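Local coordinates for protein bile salt hydrolase/transferase (Clostridium perfringens, PDB 2BJF) that hydrolyses the amide bond of glycine- and taurine-conjugated bile salts to release free bile acids, and also acts as a bile acid amine N-acyltransferase, at residues S29-P34 with I314-Y319; Y52-M57 with P65-G70; L76-L81 with N104-V109. All blocks are in the same frame, centred on the assembly; numbering follows the deposited sequence.

Contact 1: S29-P34 with I314-Y319; sequences SIIFIP and IKTYKY
Ile30 and Tyr317 exchange two backbone hydrogen bonds in an antiparallel pairing of strand 29-33 with strand 315-318, its outer neighbour within this chain, in the larger beta sheet of this N-terminal nucleophile (Ntn) hydrolase. Tyr317 N reaches Ile30 O at 2.8 Å, and Ile30 N returns a bond to Tyr317 O at 3.1 Å. Two residues on, Phe32 and Lys315 form the next hydrogen-bonded pair; here Phe32 N meets Lys315 O at 2.7 Å. Between these pairs stand Ile31 and Thr316 as a non-hydrogen-bonded pair.

Ile314 leads into strand 315-318 and carries much of the apolar contact. Its CG2, anti to the backbone N, packs 3.8 Å from Ile31 CG2, and its CG1 branch runs beside that of Ile33, CG1 to CG1 at 4.1 Å. On the face of Ile30 and Phe32, CD2 of the Phe32 ring meets Lys315 CB at 4.2 Å, the two side chains crossing at about a right angle.

Further out, strand 29-33 pairs along its other edge with strand 54-61. On the face of Ile31 and Thr316, Ile31 rests on Phe67; Ile314, just before the strand, touches Phe37 and Pro65. The Phe32 ring leads away toward Glu307 and Leu309, and Tyr317 OH is hydrogen-bonded to OE2 of that same Glu307.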
# COMPACT_ATOMS: atom_id res chain seq x y z
N SER A 29 22.80 11.23 -29.02
CA SER A 29 23.86 12.19 -28.77
C SER A 29 23.18 13.50 -28.39
O SER A 29 21.97 13.65 -28.55
CB SER A 29 24.73 12.38 -30.02
OG SER A 29 23.98 12.93 -31.09
N ILE A 30 23.96 14.43 -27.84
CA ILE A 30 23.44 15.76 -27.56
C ILE A 30 23.62 16.59 -28.83
O ILE A 30 24.74 16.77 -29.31
CB ILE A 30 24.13 16.42 -26.34
CG1 ILE A 30 23.95 15.56 -25.08
CG2 ILE A 30 23.55 17.80 -26.08
CD1 ILE A 30 24.97 14.44 -24.92
N ILE A 31 22.50 17.06 -29.37
CA ILE A 31 22.47 17.70 -30.69
C ILE A 31 22.22 19.20 -30.57
O ILE A 31 21.27 19.64 -29.92
CB ILE A 31 21.38 17.07 -31.60
CG1 ILE A 31 21.62 15.56 -31.76
CG2 ILE A 31 21.33 17.76 -32.96
CD1 ILE A 31 20.46 14.82 -32.39
N PHE A 32 23.10 19.98 -31.21
CA PHE A 32 22.93 21.42 -31.33
C PHE A 32 22.58 21.79 -32.77
O PHE A 32 23.28 21.38 -33.71
CB PHE A 32 24.21 22.16 -30.90
CG PHE A 32 24.18 23.64 -31.19
CD1 PHE A 32 23.52 24.52 -30.35
CD2 PHE A 32 24.82 24.15 -32.32
CE1 PHE A 32 23.49 25.89 -30.62
CE2 PHE A 32 24.80 25.52 -32.60
CZ PHE A 32 24.13 26.39 -31.75
N ILE A 33 21.51 22.55 -32.94
CA ILE A 33 21.11 23.07 -34.24
C ILE A 33 21.07 24.60 -34.19
O ILE A 33 20.35 25.16 -33.37
CB ILE A 33 19.73 22.53 -34.70
CG1 ILE A 33 19.65 21.00 -34.55
CG2 ILE A 33 19.44 22.95 -36.14
CD1 ILE A 33 18.27 20.41 -34.80
N PRO A 34 21.86 25.27 -35.06
CA PRO A 34 21.88 26.73 -35.08
C PRO A 34 20.63 27.33 -35.71
O PRO A 34 19.78 26.60 -36.23
CB PRO A 34 23.12 27.04 -35.93
CG PRO A 34 23.24 25.88 -36.84
CD PRO A 34 22.77 24.68 -36.06
N ILE A 314 24.90 21.39 -38.04
CA ILE A 314 24.53 20.67 -36.82
C ILE A 314 25.82 20.23 -36.12
O ILE A 314 26.75 19.75 -36.77
CB ILE A 314 23.62 19.45 -37.12
CG1 ILE A 314 22.22 19.92 -37.52
CG2 ILE A 314 23.54 18.51 -35.90
CD1 ILE A 314 21.27 18.79 -37.94
N LYS A 315 25.86 20.42 -34.80
CA LYS A 315 26.98 19.98 -33.98
C LYS A 315 26.48 18.96 -32.96
O LYS A 315 25.46 19.19 -32.30
CB LYS A 315 27.62 21.18 -33.26
CG LYS A 315 28.70 20.84 -32.23
CD LYS A 315 30.01 20.46 -32.88
CE LYS A 315 31.00 19.93 -31.86
NZ LYS A 315 32.35 19.71 -32.44
N THR A 316 27.18 17.83 -32.85
CA THR A 316 26.82 16.80 -31.87
C THR A 316 27.92 16.60 -30.83
O THR A 316 29.10 16.79 -31.12
CB THR A 316 26.49 15.44 -32.53
OG1 THR A 316 27.67 14.87 -33.11
CG2 THR A 316 25.41 15.59 -33.60
N TYR A 317 27.50 16.22 -29.63
CA TYR A 317 28.42 15.86 -28.55
C TYR A 317 28.14 14.43 -28.08
O TYR A 317 26.98 14.02 -27.96
CB TYR A 317 28.32 16.85 -27.39
CG TYR A 317 29.02 18.17 -27.67
CD1 TYR A 317 30.40 18.30 -27.48
CD2 TYR A 317 28.31 19.28 -28.13
CE1 TYR A 317 31.05 19.51 -27.74
CE2 TYR A 317 28.95 20.49 -28.39
CZ TYR A 317 30.32 20.60 -28.19
OH TYR A 317 30.97 21.78 -28.45
N LYS A 318 29.21 13.68 -27.81
CA LYS A 318 29.12 12.26 -27.50
C LYS A 318 28.45 11.97 -26.15
O LYS A 318 28.81 12.55 -25.12
CB LYS A 318 30.51 11.61 -27.55
CG LYS A 318 30.49 10.08 -27.54
CD LYS A 318 31.89 9.50 -27.52
CE LYS A 318 31.86 7.99 -27.34
NZ LYS A 318 33.22 7.39 -27.29
N TYR A 319 27.49 11.05 -26.18
CA TYR A 319 26.78 10.55 -25.01
C TYR A 319 27.77 9.85 -24.07
O TYR A 319 28.40 8.86 -24.45
CB TYR A 319 25.69 9.59 -25.48
CG TYR A 319 24.77 9.02 -24.42
CD1 TYR A 319 23.75 9.79 -23.87
CD2 TYR A 319 24.89 7.69 -24.02
CE1 TYR A 319 22.88 9.25 -22.91
CE2 TYR A 319 24.03 7.15 -23.06
CZ TYR A 319 23.03 7.94 -22.52
OH TYR A 319 22.18 7.40 -21.57

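Contact 2: Y52-M57 with P65-G70; sequences YAVLGM and PTFADG
Met57 O is approached by two backbone N-H groups: Ala68 N forms a straight bond of 2.8 Å (165° at the hydrogen), while Asp69 N adds a weak one at 3.4 Å. The chain turns a corner at Ala68 and Asp69, which brings these consecutive amides to one acceptor. Met57 N donates back to Asp69 O in a bent, weak bond. Ala68, at the corner, lines the deoxycholate pocket.

Past the corner the backbones draw very close, Gly56 CA lying 3.7 Å from Gly70 CA. Gly56 CA also makes a CA-H...O contact of 3.2 Å to Asp69 O.

Phe67 fills the angle between the strands. Its CG lies anti to the carbonyl carbon (chi1 -73°), and the ring turns an edge to the Gly56 backbone, CE1 standing 3.7 Å from Gly56 O; CZ meets Val54 CG1 at 4.0 Å. Asp69 turns its carboxylate to Arg18 in a salt bridge, with Tyr278, Tyr289 and Ser280 as further partners.

The corner follows strand 64-67 of the hairpin with strand 54-61; Leu106 and Leu107 of helix 105-112 pack on Phe67, while strand 29-33 flanks strand 54-61.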
# COMPACT_ATOMS: atom_id res chain seq x y z
N TYR A 52 14.81 29.53 -34.06
CA TYR A 52 15.66 29.60 -32.88
C TYR A 52 16.63 28.42 -32.83
O TYR A 52 16.32 27.33 -33.32
CB TYR A 52 14.81 29.63 -31.61
CG TYR A 52 13.80 30.76 -31.56
CD1 TYR A 52 14.22 32.09 -31.55
CD2 TYR A 52 12.44 30.49 -31.50
CE1 TYR A 52 13.30 33.13 -31.50
CE2 TYR A 52 11.50 31.53 -31.45
CZ TYR A 52 11.95 32.85 -31.46
OH TYR A 52 11.03 33.88 -31.41
N ALA A 53 17.81 28.66 -32.25
CA ALA A 53 18.80 27.61 -32.04
C ALA A 53 18.30 26.62 -30.99
O ALA A 53 17.61 27.01 -30.05
CB ALA A 53 20.13 28.22 -31.61
N VAL A 54 18.65 25.35 -31.17
CA VAL A 54 18.13 24.26 -30.34
C VAL A 54 19.27 23.41 -29.77
O VAL A 54 20.26 23.16 -30.46
CB VAL A 54 17.16 23.35 -31.16
CG1 VAL A 54 16.68 22.16 -30.35
CG2 VAL A 54 15.97 24.16 -31.68
N LEU A 55 19.12 22.97 -28.52
CA LEU A 55 20.04 22.02 -27.90
C LEU A 55 19.26 20.98 -27.10
O LEU A 55 18.40 21.32 -26.29
CB LEU A 55 21.05 22.73 -27.00
CG LEU A 55 22.10 21.85 -26.30
CD1 LEU A 55 23.11 21.31 -27.31
CD2 LEU A 55 22.80 22.60 -25.18
N GLY A 56 19.58 19.70 -27.33
CA GLY A 56 18.96 18.62 -26.56
C GLY A 56 19.43 17.23 -26.93
O GLY A 56 20.26 17.05 -27.82
N MET A 57 18.90 16.24 -26.22
CA MET A 57 19.21 14.84 -26.51
C MET A 57 18.33 14.34 -27.64
O MET A 57 17.12 14.55 -27.65
CB MET A 57 18.99 13.97 -25.27
CG MET A 57 19.60 12.57 -25.37
SD MET A 57 21.39 12.56 -25.16
CE MET A 57 21.52 12.75 -23.38
N PRO A 65 17.33 14.91 -37.82
CA PRO A 65 17.39 15.00 -36.36
C PRO A 65 16.01 14.89 -35.70
O PRO A 65 15.06 15.55 -36.12
CB PRO A 65 17.99 16.39 -36.11
CG PRO A 65 17.58 17.19 -37.30
CD PRO A 65 17.46 16.24 -38.46
N THR A 66 15.92 14.04 -34.68
CA THR A 66 14.69 13.88 -33.90
C THR A 66 15.05 13.82 -32.41
O THR A 66 16.05 13.20 -32.03
CB THR A 66 13.85 12.66 -34.36
OG1 THR A 66 12.63 12.60 -33.61
CG2 THR A 66 14.62 11.34 -34.21
N PHE A 67 14.24 14.47 -31.58
CA PHE A 67 14.62 14.73 -30.18
C PHE A 67 13.82 13.97 -29.13
O PHE A 67 12.64 13.67 -29.32
CB PHE A 67 14.54 16.23 -29.89
CG PHE A 67 15.64 17.03 -30.52
CD1 PHE A 67 16.79 17.35 -29.79
CD2 PHE A 67 15.54 17.47 -31.83
CE1 PHE A 67 17.81 18.09 -30.37
CE2 PHE A 67 16.56 18.20 -32.42
CZ PHE A 67 17.70 18.52 -31.69
N ALA A 68 14.49 13.68 -28.02
CA ALA A 68 13.85 13.09 -26.84
C ALA A 68 13.48 14.18 -25.83
O ALA A 68 12.43 14.11 -25.20
CB ALA A 68 14.78 12.08 -26.20
N ASP A 69 14.36 15.16 -25.69
CA ASP A 69 14.13 16.35 -24.87
C ASP A 69 15.15 17.42 -25.23
O ASP A 69 16.27 17.11 -25.64
CB ASP A 69 14.18 16.04 -23.37
CG ASP A 69 15.42 15.26 -22.97
OD1 ASP A 69 15.41 14.02 -23.11
OD2 ASP A 69 16.40 15.88 -22.50
N GLY A 70 14.76 18.68 -25.07
CA GLY A 70 15.64 19.78 -25.41
C GLY A 70 15.07 21.15 -25.07
O GLY A 70 13.98 21.26 -24.52

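Contact 3: L76-L81 with N104-V109; sequences LGCAGL and NFLLWV. With DXC ((3alpha,5beta,12alpha)-3,12-dihydroxycholan-24-oic acid), chain B.
Strand 77-81 and the first turn of helix 105-109, joined by Cys78 and Leu106, run almost antiparallel (173°), their axes 8.6 Å apart and no hydrogen bond between them. This is helix-on-sheet packing, the layering from which the alpha-beta-beta-alpha sandwich of Ntn hydrolases is built.

Leu106 lies on the strand at Cys78 and Gly80. Its CG, anti to the backbone N (chi1 -151°), comes 3.7 Å from Cys78 SG. Both methyls border Cys78 O, CD2 at 3.6 Å, and CD1 also reaches Gly80 N at 3.5 Å, close against a residue with no side chain. One turn later, Val109 CG1 meets Leu76 CD2 at 3.9 Å, the side chains crossing at about a right angle. Ile146 backs both Leu76 and Cys78, and Val119 of helix 116-123 touches both Leu76 and Val109, so this apolar cluster spans strands and two helices.

The far end of the strand borders the bile acid. Gly80 and Leu81 belong to the deoxycholate pocket, and Gly80 O is hydrogen-bonded to Arg18, itself a deoxycholate-binding residue. The ligand carboxylate oxygen O3 stands 3.4 Å from Gly80 O, and Leu81 CA is 4.0 Å from that same O3.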
# COMPACT_ATOMS: atom_id res chain seq x y z
N LEU A 76 12.69 28.11 -23.83
CA LEU A 76 11.58 27.17 -23.96
C LEU A 76 12.12 25.75 -23.97
O LEU A 76 13.06 25.44 -24.70
CB LEU A 76 10.77 27.45 -25.24
CG LEU A 76 9.51 26.61 -25.49
CD1 LEU A 76 8.44 26.90 -24.44
CD2 LEU A 76 8.97 26.86 -26.89
N GLY A 77 11.52 24.88 -23.15
CA GLY A 77 11.93 23.49 -23.07
C GLY A 77 10.80 22.53 -23.41
O GLY A 77 9.63 22.84 -23.19
N CYS A 78 11.16 21.38 -23.97
CA CYS A 78 10.18 20.35 -24.31
C CYS A 78 10.77 18.95 -24.14
O CYS A 78 11.92 18.71 -24.51
CB CYS A 78 9.66 20.54 -25.73
SG CYS A 78 8.32 19.40 -26.20
N ALA A 79 9.97 18.05 -23.59
CA ALA A 79 10.37 16.65 -23.43
C ALA A 79 9.26 15.72 -23.92
O ALA A 79 8.09 15.93 -23.62
CB ALA A 79 10.70 16.36 -21.97
N GLY A 80 9.66 14.69 -24.67
CA GLY A 80 8.75 13.66 -25.14
C GLY A 80 8.87 12.42 -24.27
O GLY A 80 9.95 11.86 -24.12
N LEU A 81 7.74 11.99 -23.70
CA LEU A 81 7.69 10.85 -22.79
C LEU A 81 6.75 9.79 -23.34
O LEU A 81 5.78 10.13 -24.02
CB LEU A 81 7.23 11.30 -21.39
CG LEU A 81 8.16 12.16 -20.51
CD1 LEU A 81 8.28 13.60 -21.00
CD2 LEU A 81 7.69 12.14 -19.07
N ASN A 104 8.52 14.69 -35.33
CA ASN A 104 8.96 16.07 -35.51
C ASN A 104 8.36 17.07 -34.51
O ASN A 104 8.74 18.24 -34.51
CB ASN A 104 8.69 16.54 -36.94
CG ASN A 104 9.57 17.70 -37.36
OD1 ASN A 104 10.79 17.69 -37.15
ND2 ASN A 104 8.97 18.72 -37.97
N PHE A 105 7.45 16.60 -33.66
CA PHE A 105 6.73 17.51 -32.75
C PHE A 105 7.65 18.31 -31.82
O PHE A 105 7.50 19.52 -31.70
CB PHE A 105 5.67 16.77 -31.92
CG PHE A 105 4.85 17.68 -31.05
CD1 PHE A 105 3.74 18.34 -31.56
CD2 PHE A 105 5.20 17.88 -29.72
CE1 PHE A 105 2.98 19.19 -30.76
CE2 PHE A 105 4.44 18.73 -28.90
CZ PHE A 105 3.34 19.38 -29.43
N LEU A 106 8.60 17.62 -31.18
CA LEU A 106 9.49 18.27 -30.23
C LEU A 106 10.31 19.37 -30.91
O LEU A 106 10.38 20.50 -30.41
CB LEU A 106 10.41 17.24 -29.56
CG LEU A 106 10.89 17.58 -28.14
CD1 LEU A 106 11.23 16.31 -27.38
CD2 LEU A 106 12.07 18.53 -28.15
N LEU A 107 10.91 19.05 -32.05
CA LEU A 107 11.68 20.03 -32.82
C LEU A 107 10.79 21.17 -33.33
O LEU A 107 11.22 22.32 -33.34
CB LEU A 107 12.41 19.35 -33.99
CG LEU A 107 13.28 20.22 -34.91
CD1 LEU A 107 14.37 20.96 -34.13
CD2 LEU A 107 13.89 19.37 -36.01
N TRP A 108 9.56 20.85 -33.73
CA TRP A 108 8.61 21.86 -34.20
C TRP A 108 8.32 22.90 -33.11
O TRP A 108 8.23 24.10 -33.40
CB TRP A 108 7.31 21.19 -34.67
CG TRP A 108 6.21 22.16 -35.04
CD1 TRP A 108 6.04 22.80 -36.23
CD2 TRP A 108 5.12 22.58 -34.20
NE1 TRP A 108 4.92 23.59 -36.19
CE2 TRP A 108 4.34 23.48 -34.96
CE3 TRP A 108 4.74 22.28 -32.89
CZ2 TRP A 108 3.19 24.09 -34.44
CZ3 TRP A 108 3.60 22.89 -32.37
CH2 TRP A 108 2.84 23.79 -33.15
N VAL A 109 8.19 22.45 -31.87
CA VAL A 109 7.97 23.34 -30.73
C VAL A 109 9.17 24.25 -30.50
O VAL A 109 9.03 25.47 -30.43
CB VAL A 109 7.64 22.55 -29.43
CG1 VAL A 109 7.63 23.47 -28.21
CG2 VAL A 109 6.30 21.84 -29.57
C1 DXC B . 11.54 3.92 -34.46
C2 DXC B . 10.88 5.29 -34.55
C3 DXC B . 11.86 6.41 -34.94
C4 DXC B . 13.13 6.45 -34.08
C5 DXC B . 13.74 5.05 -34.00
C6 DXC B . 12.76 3.97 -33.55
C7 DXC B . 11.11 7.76 -34.96
C8 DXC B . 10.83 8.33 -33.57
C9 DXC B . 12.03 8.32 -32.63
C10 DXC B . 12.79 6.97 -32.66
C11 DXC B . 11.60 8.55 -31.18
C12 DXC B . 12.74 8.61 -30.17
C13 DXC B . 13.54 7.30 -30.22
C14 DXC B . 13.96 6.95 -31.66
C15 DXC B . 10.68 9.73 -30.85
C16 DXC B . 10.84 9.88 -29.34
C17 DXC B . 11.91 8.86 -28.90
C18 DXC B . 14.18 7.36 -34.74
C19 DXC B . 12.61 9.27 -27.58
O1 DXC B . 12.80 6.20 -29.65
O2 DXC B . 10.59 2.98 -33.93
C20 DXC B . 13.70 9.78 -30.45
C21 DXC B . 11.62 9.26 -26.40
C22 DXC B . 10.99 7.89 -26.16
C23 DXC B . 10.49 7.73 -24.74
O3 DXC B . 10.76 8.59 -23.88
O4 DXC B . 9.82 6.71 -24.48
C24 DXC B . 13.83 8.43 -27.21

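Contacts 1 and 2 share a sheet in which strands 29-33 and 54-61 are neighbours: Ile31 N lies 2.7 Å from Gly56 O, and Ile33 O lies 2.8 Å from Val54 N, both probable hydrogen bonds. Contact 2 passes to contact 3 in the same way, with Ala68 O to Gly80 N and Gly70 O to Cys78 N both at 2.9 Å, while Leu106 CD1 packs against Ala68 O. The centres of contacts 2 and 3 are about 7 Å apart, against 16 Å for contacts 1 and 3. In contact 2, Ala68 touches the bound deoxycholate. The side chain of Cys2, the probable nucleophile and a deoxycholate-binding residue, is about 8 Å from that of Ala68.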